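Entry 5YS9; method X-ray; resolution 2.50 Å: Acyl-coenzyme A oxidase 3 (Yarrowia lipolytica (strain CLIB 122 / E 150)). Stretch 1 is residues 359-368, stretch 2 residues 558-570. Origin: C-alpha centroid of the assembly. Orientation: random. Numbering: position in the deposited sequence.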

ATOM      1  N   LEU A 359       8.555  -7.707  12.799  1.00 35.82           N
ATOM      2  CA  LEU A 359       9.871  -8.329  12.931  1.00 34.44           C
ATOM      3  C   LEU A 359       9.671  -9.802  13.245  1.00 31.22           C
ATOM      4  O   LEU A 359      10.344 -10.627  12.698  1.00 28.64           O
ATOM      5  CB  LEU A 359      10.723  -7.648  14.025  1.00 32.92           C
ATOM      6  CG  LEU A 359      12.018  -8.389  14.402  1.00 36.90           C
ATOM      7  CD1 LEU A 359      13.046  -8.241  13.295  1.00 38.29           C
ATOM      8  CD2 LEU A 359      12.620  -8.004  15.769  1.00 37.97           C
ATOM      9  N   ALA A 360       8.753 -10.113  14.135  1.00 34.82           N
ATOM     10  CA  ALA A 360       8.436 -11.490  14.426  1.00 38.34           C
ATOM     11  C   ALA A 360       7.847 -12.179  13.205  1.00 34.69           C
ATOM     12  O   ALA A 360       8.196 -13.295  12.896  1.00 33.52           O
ATOM     13  CB  ALA A 360       7.491 -11.561  15.602  1.00 41.66           C
ATOM     14  N   PHE A 361       6.981 -11.478  12.497  1.00 33.66           N
ATOM     15  CA  PHE A 361       6.340 -12.004  11.314  1.00 30.03           C
ATOM     16  C   PHE A 361       7.352 -12.337  10.238  1.00 28.39           C
ATOM     17  O   PHE A 361       7.218 -13.328   9.559  1.00 27.83           O
ATOM     18  CB  PHE A 361       5.354 -10.976  10.780  1.00 29.65           C
ATOM     19  CG  PHE A 361       4.130 -11.564  10.166  1.00 29.14           C
ATOM     20  CD1 PHE A 361       4.215 -12.616   9.295  1.00 29.92           C
ATOM     21  CD2 PHE A 361       2.895 -11.043  10.452  1.00 30.92           C
ATOM     22  CE1 PHE A 361       3.093 -13.145   8.728  1.00 31.61           C
ATOM     23  CE2 PHE A 361       1.767 -11.560   9.886  1.00 28.18           C
ATOM     24  CZ  PHE A 361       1.865 -12.616   9.030  1.00 32.80           C
ATOM     25  N   THR A 362       8.347 -11.488  10.054  1.00 32.77           N
ATOM     26  CA  THR A 362       9.348 -11.751   9.034  1.00 32.66           C
ATOM     27  C   THR A 362      10.181 -12.995   9.308  1.00 32.02           C
ATOM     28  O   THR A 362      10.430 -13.755   8.410  1.00 30.67           O
ATOM     29  CB  THR A 362      10.141 -10.499   8.567  1.00 34.15           C
ATOM     30  OG1 THR A 362      11.537 -10.778   8.511  1.00 35.72           O
ATOM     31  CG2 THR A 362       9.877  -9.317   9.437  1.00 33.24           C
ATOM     32  N   TYR A 363      10.549 -13.225  10.557  1.00 35.06           N
ATOM     33  CA  TYR A 363      11.261 -14.439  10.928  1.00 36.62           C
ATOM     34  C   TYR A 363      10.388 -15.642  10.640  1.00 38.46           C
ATOM     35  O   TYR A 363      10.859 -16.656  10.161  1.00 38.28           O
ATOM     36  CB  TYR A 363      11.574 -14.442  12.419  1.00 38.48           C
ATOM     37  CG  TYR A 363      12.912 -13.880  12.818  1.00 41.02           C
ATOM     38  CD1 TYR A 363      13.248 -12.568  12.537  1.00 37.87           C
ATOM     39  CD2 TYR A 363      13.831 -14.653  13.505  1.00 36.17           C
ATOM     40  CE1 TYR A 363      14.465 -12.051  12.911  1.00 36.93           C
ATOM     41  CE2 TYR A 363      15.044 -14.137  13.883  1.00 36.32           C
ATOM     42  CZ  TYR A 363      15.355 -12.839  13.583  1.00 38.62           C
ATOM     43  OH  TYR A 363      16.562 -12.329  13.960  1.00 34.97           O
ATOM     44  N   ALA A 364       9.108 -15.505  10.954  1.00 37.51           N
ATOM     45  CA  ALA A 364       8.113 -16.543  10.766  1.00 38.96           C
ATOM     46  C   ALA A 364       7.926 -16.913   9.306  1.00 40.61           C
ATOM     47  O   ALA A 364       7.736 -18.071   8.972  1.00 39.93           O
ATOM     48  CB  ALA A 364       6.793 -16.118  11.373  1.00 33.56           C
ATOM     49  N   MET A 365       7.950 -15.919   8.440  1.00 39.62           N
ATOM     50  CA  MET A 365       7.891 -16.175   7.023  1.00 38.15           C
ATOM     51  C   MET A 365       9.026 -17.115   6.635  1.00 36.38           C
ATOM     52  O   MET A 365       8.787 -18.140   6.016  1.00 36.40           O
ATOM     53  CB  MET A 365       7.975 -14.904   6.214  1.00 40.23           C
ATOM     54  CG  MET A 365       6.670 -14.127   6.091  1.00 41.57           C
ATOM     55  SD  MET A 365       7.055 -12.428   5.627  1.00 47.25           S
ATOM     56  CE  MET A 365       5.424 -11.993   5.204  1.00 52.13           C
ATOM     57  N   LYS A 366      10.252 -16.802   7.016  1.00 34.15           N
ATOM     58  CA  LYS A 366      11.352 -17.714   6.674  1.00 36.53           C
ATOM     59  C   LYS A 366      11.142 -19.175   7.218  1.00 37.89           C
ATOM     60  O   LYS A 366      11.354 -20.139   6.496  1.00 39.48           O
ATOM     61  CB  LYS A 366      12.708 -17.110   7.109  1.00 35.53           C
ATOM     62  CG  LYS A 366      13.959 -17.752   6.525  1.00 34.14           C
ATOM     63  CD  LYS A 366      13.942 -17.836   4.980  1.00 38.25           C
ATOM     64  CE  LYS A 366      15.317 -18.209   4.397  1.00 36.44           C
ATOM     65  NZ  LYS A 366      15.857 -19.419   5.102  1.00 34.86           N
ATOM     66  N   MET A 367      10.691 -19.332   8.455  1.00 39.30           N
ATOM     67  CA  MET A 367      10.462 -20.667   9.010  1.00 42.30           C
ATOM     68  C   MET A 367       9.396 -21.444   8.229  1.00 40.05           C
ATOM     69  O   MET A 367       9.526 -22.652   8.054  1.00 40.02           O
ATOM     70  CB  MET A 367      10.091 -20.588  10.503  1.00 44.91           C
ATOM     71  CG  MET A 367      11.185 -20.023  11.411  1.00 44.04           C
ATOM     72  SD  MET A 367      12.746 -20.829  11.037  1.00 49.25           S
ATOM     73  CE  MET A 367      13.666 -19.642  10.047  1.00 52.15           C
ATOM     74  N   ALA A 368       8.380 -20.761   7.726  1.00 34.40           N
ATOM     75  CA  ALA A 368       7.376 -21.434   6.900  1.00 32.85           C
ATOM     76  C   ALA A 368       7.903 -21.849   5.499  1.00 33.05           C
ATOM     77  O   ALA A 368       7.559 -22.885   4.964  1.00 36.32           O
ATOM     78  CB  ALA A 368       6.142 -20.587   6.785  1.00 32.05           C
ATOM     79  N   THR A 558      -3.787 -20.784   7.248  1.00 38.82           N
ATOM     80  CA  THR A 558      -2.481 -20.242   6.939  1.00 37.15           C
ATOM     81  C   THR A 558      -1.851 -19.609   8.196  1.00 38.27           C
ATOM     82  O   THR A 558      -0.663 -19.783   8.489  1.00 38.69           O
ATOM     83  CB  THR A 558      -2.589 -19.245   5.765  1.00 39.06           C
ATOM     84  OG1 THR A 558      -3.197 -19.909   4.640  1.00 31.70           O
ATOM     85  CG2 THR A 558      -1.187 -18.723   5.335  1.00 37.98           C
ATOM     86  N   ARG A 559      -2.649 -18.909   8.978  1.00 36.45           N
ATOM     87  CA  ARG A 559      -2.115 -18.294  10.162  1.00 37.17           C
ATOM     88  C   ARG A 559      -1.579 -19.303  11.182  1.00 40.29           C
ATOM     89  O   ARG A 559      -0.495 -19.122  11.802  1.00 35.93           O
ATOM     90  CB  ARG A 559      -3.188 -17.415  10.818  1.00 36.31           C
ATOM     91  CG  ARG A 559      -2.614 -16.372  11.736  1.00 37.15           C
ATOM     92  CD  ARG A 559      -1.309 -15.824  11.150  1.00 37.61           C
ATOM     93  NE  ARG A 559      -1.037 -14.508  11.643  1.00 40.82           N
ATOM     94  CZ  ARG A 559      -1.417 -13.383  11.076  1.00 38.36           C
ATOM     95  NH1 ARG A 559      -2.106 -13.368   9.982  1.00 39.36           N
ATOM     96  NH2 ARG A 559      -1.112 -12.248  11.650  1.00 47.02           N
ATOM     97  N   LYS A 560      -2.366 -20.353  11.340  1.00 40.55           N
ATOM     98  CA  LYS A 560      -2.048 -21.464  12.183  1.00 40.41           C
ATOM     99  C   LYS A 560      -0.810 -22.162  11.660  1.00 37.41           C
ATOM    100  O   LYS A 560       0.056 -22.515  12.430  1.00 38.59           O
ATOM    101  CB  LYS A 560      -3.252 -22.402  12.258  1.00 45.79           C
ATOM    102  CG  LYS A 560      -2.968 -23.765  12.846  1.00 50.51           C
ATOM    103  CD  LYS A 560      -2.985 -24.837  11.780  1.00 54.08           C
ATOM    104  CE  LYS A 560      -1.647 -25.528  11.683  1.00 54.85           C
ATOM    105  NZ  LYS A 560      -1.377 -25.988  10.299  1.00 64.59           N
ATOM    106  N   HIS A 561      -0.700 -22.326  10.350  1.00 35.87           N
ATOM    107  CA  HIS A 561       0.541 -22.899   9.794  1.00 41.27           C
ATOM    108  C   HIS A 561       1.841 -22.079  10.074  1.00 38.74           C
ATOM    109  O   HIS A 561       2.883 -22.657  10.387  1.00 40.71           O
ATOM    110  CB  HIS A 561       0.389 -23.278   8.294  1.00 47.46           C
ATOM    111  CG  HIS A 561       1.366 -24.327   7.864  1.00 60.97           C
ATOM    112  ND1 HIS A 561       1.385 -25.593   8.419  1.00 73.20           N
ATOM    113  CD2 HIS A 561       2.406 -24.279   6.998  1.00 66.14           C
ATOM    114  CE1 HIS A 561       2.382 -26.285   7.892  1.00 81.60           C
ATOM    115  NE2 HIS A 561       3.014 -25.512   7.025  1.00 78.49           N
ATOM    116  N   LEU A 562       1.778 -20.749   9.964  1.00 40.24           N
ATOM    117  CA  LEU A 562       2.899 -19.842  10.358  1.00 40.44           C
ATOM    118  C   LEU A 562       3.321 -20.016  11.812  1.00 37.95           C
ATOM    119  O   LEU A 562       4.487 -20.064  12.107  1.00 37.97           O
ATOM    120  CB  LEU A 562       2.513 -18.352  10.135  1.00 40.31           C
ATOM    121  CG  LEU A 562       2.460 -17.884   8.670  1.00 38.68           C
ATOM    122  CD1 LEU A 562       1.513 -16.722   8.458  1.00 37.79           C
ATOM    123  CD2 LEU A 562       3.860 -17.535   8.205  1.00 40.97           C
ATOM    124  N   VAL A 563       2.338 -20.089  12.706  1.00 38.68           N
ATOM    125  CA  VAL A 563       2.548 -20.326  14.137  1.00 37.11           C
ATOM    126  C   VAL A 563       3.250 -21.681  14.350  1.00 39.64           C
ATOM    127  O   VAL A 563       4.261 -21.797  15.028  1.00 42.46           O
ATOM    128  CB  VAL A 563       1.171 -20.319  14.860  1.00 37.42           C
ATOM    129  CG1 VAL A 563       1.273 -20.831  16.300  1.00 37.32           C
ATOM    130  CG2 VAL A 563       0.534 -18.928  14.805  1.00 36.09           C
ATOM    131  N   THR A 564       2.692 -22.716  13.753  1.00 43.03           N
ATOM    132  CA  THR A 564       3.226 -24.057  13.889  1.00 44.48           C
ATOM    133  C   THR A 564       4.647 -24.149  13.372  1.00 44.08           C
ATOM    134  O   THR A 564       5.539 -24.618  14.083  1.00 44.24           O
ATOM    135  CB  THR A 564       2.259 -25.045  13.234  1.00 46.42           C
ATOM    136  OG1 THR A 564       1.201 -25.212  14.164  1.00 43.87           O
ATOM    137  CG2 THR A 564       2.866 -26.368  12.971  1.00 52.01           C
ATOM    138  N   ALA A 565       4.874 -23.644  12.168  1.00 43.46           N
ATOM    139  CA  ALA A 565       6.211 -23.715  11.578  1.00 38.99           C
ATOM    140  C   ALA A 565       7.259 -22.950  12.372  1.00 41.45           C
ATOM    141  O   ALA A 565       8.394 -23.428  12.502  1.00 39.72           O
ATOM    142  CB  ALA A 565       6.189 -23.257  10.139  1.00 38.70           C
ATOM    143  N   PHE A 566       6.892 -21.795  12.937  1.00 40.03           N
ATOM    144  CA  PHE A 566       7.837 -21.074  13.794  1.00 41.10           C
ATOM    145  C   PHE A 566       8.308 -21.948  14.983  1.00 40.48           C
ATOM    146  O   PHE A 566       9.499 -22.189  15.157  1.00 38.23           O
ATOM    147  CB  PHE A 566       7.212 -19.749  14.283  1.00 42.32           C
ATOM    148  CG  PHE A 566       8.207 -18.627  14.558  1.00 38.63           C
ATOM    149  CD1 PHE A 566       9.581 -18.847  14.725  1.00 39.45           C
ATOM    150  CD2 PHE A 566       7.735 -17.331  14.710  1.00 41.12           C
ATOM    151  CE1 PHE A 566      10.450 -17.788  15.016  1.00 39.26           C
ATOM    152  CE2 PHE A 566       8.603 -16.269  15.001  1.00 38.66           C
ATOM    153  CZ  PHE A 566       9.950 -16.502  15.163  1.00 37.11           C
ATOM    154  N   TYR A 567       7.359 -22.458  15.764  1.00 45.57           N
ATOM    155  CA  TYR A 567       7.677 -23.304  16.944  1.00 43.82           C
ATOM    156  C   TYR A 567       8.422 -24.606  16.604  1.00 41.38           C
ATOM    157  O   TYR A 567       9.446 -24.922  17.228  1.00 34.07           O
ATOM    158  CB  TYR A 567       6.400 -23.578  17.739  1.00 39.44           C
ATOM    159  CG  TYR A 567       5.864 -22.357  18.477  1.00 39.77           C
ATOM    160  CD1 TYR A 567       6.681 -21.614  19.328  1.00 38.60           C
ATOM    161  CD2 TYR A 567       4.523 -21.943  18.345  1.00 40.31           C
ATOM    162  CE1 TYR A 567       6.192 -20.508  20.025  1.00 36.77           C
ATOM    163  CE2 TYR A 567       4.021 -20.833  19.049  1.00 36.47           C
ATOM    164  CZ  TYR A 567       4.868 -20.123  19.877  1.00 37.94           C
ATOM    165  OH  TYR A 567       4.404 -19.053  20.598  1.00 40.39           O
ATOM    166  N   GLU A 568       7.945 -25.301  15.563  1.00 44.22           N
ATOM    167  CA  GLU A 568       8.561 -26.561  15.096  1.00 45.81           C
ATOM    168  C   GLU A 568      10.007 -26.384  14.711  1.00 43.55           C
ATOM    169  O   GLU A 568      10.828 -27.255  14.979  1.00 49.29           O
ATOM    170  CB  GLU A 568       7.786 -27.206  13.910  1.00 53.46           C
ATOM    171  CG  GLU A 568       6.993 -28.481  14.251  1.00 66.38           C
ATOM    172  CD  GLU A 568       5.531 -28.500  13.754  1.00 72.34           C
ATOM    173  OE1 GLU A 568       4.624 -28.464  14.630  1.00 67.92           O
ATOM    174  OE2 GLU A 568       5.276 -28.567  12.512  1.00 71.17           O
ATOM    175  N   ARG A 569      10.326 -25.272  14.063  1.00 44.28           N
ATOM    176  CA  ARG A 569      11.694 -25.026  13.571  1.00 45.90           C
ATOM    177  C   ARG A 569      12.611 -24.621  14.722  1.00 41.88           C
ATOM    178  O   ARG A 569      13.793 -24.934  14.696  1.00 42.30           O
ATOM    179  CB  ARG A 569      11.734 -23.946  12.454  1.00 49.16           C
ATOM    180  CG  ARG A 569      11.058 -24.291  11.114  1.00 48.79           C
ATOM    181  CD  ARG A 569      11.696 -25.423  10.298  1.00 51.07           C
ATOM    182  NE  ARG A 569      13.160 -25.390  10.287  1.00 51.86           N
ATOM    183  CZ  ARG A 569      13.974 -26.420  10.548  1.00 50.43           C
ATOM    184  NH1 ARG A 569      13.516 -27.643  10.817  1.00 50.42           N
ATOM    185  NH2 ARG A 569      15.284 -26.221  10.518  1.00 50.85           N
ATOM    186  N   ILE A 570      12.062 -23.928  15.720  1.00 44.10           N
ATOM    187  CA  ILE A 570      12.803 -23.575  16.949  1.00 45.36           C
ATOM    188  C   ILE A 570      13.174 -24.848  17.713  1.00 45.60           C
ATOM    189  O   ILE A 570      14.340 -25.050  18.043  1.00 47.62           O
ATOM    190  CB  ILE A 570      11.999 -22.609  17.866  1.00 42.07           C
ATOM    191  CG1 ILE A 570      11.846 -21.230  17.194  1.00 46.43           C
ATOM    192  CG2 ILE A 570      12.697 -22.446  19.212  1.00 43.31           C
ATOM    193  CD1 ILE A 570      10.766 -20.316  17.770  1.00 45.94           C
TER

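Two helical segments of acyl-coenzyme A oxidase 3, far apart in sequence, cross at 80° with axes 8.1 Å apart at closest approach. Together they bury 560 Å², with Phe-566 (91 Å²), Met-367 (90 Å²) and Leu-562 (82 Å²) covered most by the other stretch. No hydrogen bond links them: the backbone groups are largely engaged within each helix, for example Ala-368 N to Ala-364 O (3.0 Å), and the joint is made by packing, of side chains against each other and against parts of the partner backbone.

The ring of Phe-566 is a knob set among Ala-360, Tyr-363, Ala-364 and Met-367. One ring face lies over Ala-364 CA, and Phe-566 CD2 is 3.7 Å from Ala-364 CB; the small methyl leaves room for the ring to lie close to the helix backbone. Around it, Phe-566 CZ meets Tyr-363 CB at 3.8 Å, Phe-566 CD1 meets Met-367 CG at 3.9 Å, and Phe-566 CE2 approaches Ala-360 O at 3.7 Å. Tyr-363 offers the base of its side chain; its end leads away, and its OH is hydrogen-bonded elsewhere in the structure.

Ala-368 and Ala-565 bring their CA atoms to 5.3 Å, with Ala-368 CA 3.9 Å from Ala-565 CB and the two CB atoms 4.3 Å apart. Short side chains suit this close backbone approach.

Leu-562 (chi1 m, chi2 t) spreads its two methyls between neighbours. Its CD1 packs 3.9 Å from Phe-361 CE1, while its CD2 lies 4.1 Å from Ala-368 CB and 4.0 Å from Ala-364 O. The CB of Met-367 points toward the partner helix, 3.9 Å from Ala-565 O; with chi1 and chi2 both m, its end leads away, yet Met-367 SD still lies 3.6 Å from Arg-569 CB, an aliphatic part of that arginine.

Phe-361 CE2 sits over one face of the Arg-559 guanidinium, 3.4 Å from Arg-559 NH2. The planar group can cover the aromatic carbon while its NE and NH2 form hydrogen bonds elsewhere.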